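Local structure of 2-keto acid:ferredoxin oxidoreductase subunit alpha (1YD7) at residues E19-Q24 / I29-I34. The protein is probably the alpha subunit of an enzyme that oxidises 2-oxoglutarate to succinyl-CoA and carbon dioxide, passing the electrons to ferredoxin. Residues are numbered along the deposited sequence; the frame is centred on the assembly and turned at random.
Sequences EPDFIQ and IARAAI
Asp21 meets Arg31 in an end-on salt bridge in which a single carboxylate oxygen takes both terminal nitrogens. Asp21 OD2 lies 3.1 Å from Arg31 NH1 and 3.2 Å from Arg31 NH2, and the N-H...O angles of 147° and 140° show two bent bonds sharing one acceptor. Both donors reach OD2 from the same face of the carboxylate, whose plane stands 67° from that of the guanidinium, so this is no coplanar two-oxygen pairing. Asp21 OD1 accepts a hydrogen bond from Phe22 N at 3.0 Å, which helps to fix the carboxylate's rotation. With an alanine in place of Asp21, the terminal nitrogens of Arg31 would probably lose both bonds and their strand-side counter-charge, leaving the tip less firmly held. Ile23, whose CB likewise points toward the helix, lays CG2, anti to the carbonyl carbon, over one guanidinium face, 3.8 Å from Arg31 NH2. Arg31 spans the gap by an extended chain from CG to NE; its strongest polar partner is Glu27, one turn earlier, in a salt bridge with NE. Backbone bonds of Asp21 with Val196 and Ile23 with Glu194 pair strand 19-24 antiparallel with strand 193-198, apart from the six-stranded parallel sheet. The contact ties this pair to helix 25-36 of the thiamine diphosphate-binding family domain, which packs on helices 52-59 (Ala30 on Ala55) and 160-177 (Ala32 on Thr167).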
ATOM      1  N   GLU A  19      -3.103 -10.279 -17.368  1.00 40.27           N
ATOM      2  CA  GLU A  19      -2.654  -9.744 -18.650  1.00 42.08           C
ATOM      3  C   GLU A  19      -1.900  -8.428 -18.433  1.00 38.15           C
ATOM      4  O   GLU A  19      -1.946  -7.871 -17.330  1.00 35.41           O
ATOM      5  CB  GLU A  19      -3.846  -9.549 -19.602  1.00 43.83           C
ATOM      6  CG  GLU A  19      -4.884  -8.572 -19.099  1.00 45.78           C
ATOM      7  CD  GLU A  19      -6.040  -8.420 -20.046  1.00 47.12           C
ATOM      8  OE1 GLU A  19      -5.807  -8.128 -21.253  1.00 47.09           O
ATOM      9  OE2 GLU A  19      -7.189  -8.582 -19.571  1.00 52.44           O
ATOM     10  N   PRO A  20      -1.159  -7.953 -19.464  1.00 34.67           N
ATOM     11  CA  PRO A  20      -0.434  -6.707 -19.317  1.00 31.04           C
ATOM     12  C   PRO A  20      -1.323  -5.482 -19.392  1.00 26.99           C
ATOM     13  O   PRO A  20      -2.428  -5.519 -19.890  1.00 25.39           O
ATOM     14  CB  PRO A  20       0.575  -6.724 -20.498  1.00 34.47           C
ATOM     15  CG  PRO A  20       0.501  -8.112 -21.079  1.00 34.63           C
ATOM     16  CD  PRO A  20      -0.911  -8.534 -20.800  1.00 37.68           C
ATOM     17  N   ASP A  21      -0.822  -4.403 -18.852  1.00 29.03           N
ATOM     18  CA  ASP A  21      -1.500  -3.151 -18.905  1.00 31.08           C
ATOM     19  C   ASP A  21      -0.434  -2.111 -18.698  1.00 29.99           C
ATOM     20  O   ASP A  21       0.529  -2.331 -17.958  1.00 29.75           O
ATOM     21  CB  ASP A  21      -2.546  -3.045 -17.793  1.00 35.66           C
ATOM     22  CG  ASP A  21      -3.711  -2.122 -18.156  1.00 36.86           C
ATOM     23  OD1 ASP A  21      -3.620  -1.341 -19.146  1.00 36.86           O
ATOM     24  OD2 ASP A  21      -4.742  -2.222 -17.465  1.00 32.30           O
ATOM     25  N   PHE A  22      -0.657  -0.962 -19.313  1.00 31.91           N
ATOM     26  CA  PHE A  22       0.318   0.094 -19.405  1.00 33.11           C
ATOM     27  C   PHE A  22      -0.143   1.092 -18.365  1.00 32.07           C
ATOM     28  O   PHE A  22      -1.123   1.813 -18.582  1.00 29.13           O
ATOM     29  CB  PHE A  22       0.290   0.651 -20.851  1.00 34.63           C
ATOM     30  CG  PHE A  22       1.337   1.687 -21.153  1.00 35.05           C
ATOM     31  CD1 PHE A  22       2.665   1.487 -20.798  1.00 36.11           C
ATOM     32  CD2 PHE A  22       0.997   2.857 -21.845  1.00 34.13           C
ATOM     33  CE1 PHE A  22       3.643   2.443 -21.087  1.00 35.32           C
ATOM     34  CE2 PHE A  22       1.957   3.797 -22.155  1.00 35.28           C
ATOM     35  CZ  PHE A  22       3.292   3.591 -21.784  1.00 35.25           C
ATOM     36  N   ILE A  23       0.545   1.119 -17.220  1.00 31.60           N
ATOM     37  CA  ILE A  23       0.005   1.793 -16.034  1.00 30.07           C
ATOM     38  C   ILE A  23       1.081   2.563 -15.348  1.00 26.21           C
ATOM     39  O   ILE A  23       2.246   2.344 -15.615  1.00 23.83           O
ATOM     40  CB  ILE A  23      -0.637   0.801 -15.029  1.00 29.59           C
ATOM     41  CG1 ILE A  23       0.385  -0.216 -14.522  1.00 31.98           C
ATOM     42  CG2 ILE A  23      -1.794   0.061 -15.670  1.00 30.11           C
ATOM     43  CD1 ILE A  23      -0.168  -1.156 -13.501  1.00 32.56           C
ATOM     44  N   GLN A  24       0.680   3.477 -14.470  1.00 21.33           N
ATOM     45  CA  GLN A  24       1.633   4.266 -13.713  1.00 26.36           C
ATOM     46  C   GLN A  24       1.941   3.599 -12.369  1.00 26.56           C
ATOM     47  O   GLN A  24       1.261   2.644 -11.979  1.00 20.95           O
ATOM     48  CB  GLN A  24       1.106   5.681 -13.513  1.00 30.96           C
ATOM     49  CG  GLN A  24       1.088   6.501 -14.820  1.00 32.24           C
ATOM     50  CD  GLN A  24       0.535   7.877 -14.627  1.00 30.99           C
ATOM     51  OE1 GLN A  24      -0.636   8.041 -14.318  1.00 31.59           O
ATOM     52  NE2 GLN A  24       1.379   8.878 -14.785  1.00 33.47           N
ATOM     53  N   ILE A  29       0.923   0.161  -7.418  1.00 22.05           N
ATOM     54  CA  ILE A  29       0.783   0.049  -5.954  1.00 26.63           C
ATOM     55  C   ILE A  29      -0.646  -0.360  -5.536  1.00 25.84           C
ATOM     56  O   ILE A  29      -0.831  -1.382  -4.883  1.00 28.82           O
ATOM     57  CB  ILE A  29       1.227   1.359  -5.249  1.00 26.68           C
ATOM     58  CG1 ILE A  29       2.707   1.612  -5.497  1.00 23.63           C
ATOM     59  CG2 ILE A  29       0.948   1.300  -3.764  1.00 31.04           C
ATOM     60  CD1 ILE A  29       3.238   2.931  -4.898  1.00 27.87           C
ATOM     61  N   ALA A  30      -1.647   0.381  -5.991  1.00 27.47           N
ATOM     62  CA  ALA A  30      -3.047   0.070  -5.704  1.00 28.16           C
ATOM     63  C   ALA A  30      -3.506  -1.328  -6.138  1.00 30.99           C
ATOM     64  O   ALA A  30      -4.163  -2.053  -5.386  1.00 29.77           O
ATOM     65  CB  ALA A  30      -3.950   1.131  -6.340  1.00 29.33           C
ATOM     66  N   ARG A  31      -3.190  -1.702  -7.373  1.00 30.78           N
ATOM     67  CA  ARG A  31      -3.547  -3.022  -7.862  1.00 28.34           C
ATOM     68  C   ARG A  31      -2.882  -4.147  -7.070  1.00 27.35           C
ATOM     69  O   ARG A  31      -3.514  -5.171  -6.793  1.00 24.80           O
ATOM     70  CB  ARG A  31      -3.186  -3.171  -9.333  1.00 28.87           C
ATOM     71  CG  ARG A  31      -4.023  -2.323 -10.223  1.00 31.47           C
ATOM     72  CD  ARG A  31      -3.874  -2.721 -11.712  1.00 30.26           C
ATOM     73  NE  ARG A  31      -4.484  -1.704 -12.584  1.00 32.05           N
ATOM     74  CZ  ARG A  31      -4.764  -1.871 -13.881  1.00 31.59           C
ATOM     75  NH1 ARG A  31      -4.571  -3.033 -14.494  1.00 28.70           N
ATOM     76  NH2 ARG A  31      -5.287  -0.866 -14.563  1.00 32.76           N
ATOM     77  N   ALA A  32      -1.601  -3.969  -6.767  1.00 25.08           N
ATOM     78  CA  ALA A  32      -0.843  -4.927  -5.963  1.00 26.39           C
ATOM     79  C   ALA A  32      -1.426  -5.076  -4.548  1.00 26.23           C
ATOM     80  O   ALA A  32      -1.594  -6.187  -4.053  1.00 24.18           O
ATOM     81  CB  ALA A  32       0.614  -4.503  -5.876  1.00 24.28           C
ATOM     82  N   ALA A  33      -1.707  -3.941  -3.913  1.00 27.05           N
ATOM     83  CA  ALA A  33      -2.252  -3.921  -2.563  1.00 26.78           C
ATOM     84  C   ALA A  33      -3.548  -4.718  -2.517  1.00 29.07           C
ATOM     85  O   ALA A  33      -3.686  -5.626  -1.720  1.00 30.80           O
ATOM     86  CB  ALA A  33      -2.448  -2.498  -2.099  1.00 26.25           C
ATOM     87  N   ILE A  34      -4.445  -4.441  -3.459  1.00 30.64           N
ATOM     88  CA  ILE A  34      -5.709  -5.147  -3.573  1.00 26.63           C
ATOM     89  C   ILE A  34      -5.571  -6.616  -3.912  1.00 30.03           C
ATOM     90  O   ILE A  34      -6.276  -7.464  -3.340  1.00 31.82           O
ATOM     91  CB  ILE A  34      -6.619  -4.424  -4.574  1.00 29.45           C
ATOM     92  CG1 ILE A  34      -7.087  -3.115  -3.929  1.00 32.47           C
ATOM     93  CG2 ILE A  34      -7.773  -5.287  -4.971  1.00 29.00           C
ATOM     94  CD1 ILE A  34      -7.949  -2.274  -4.764  1.00 35.35           C
TER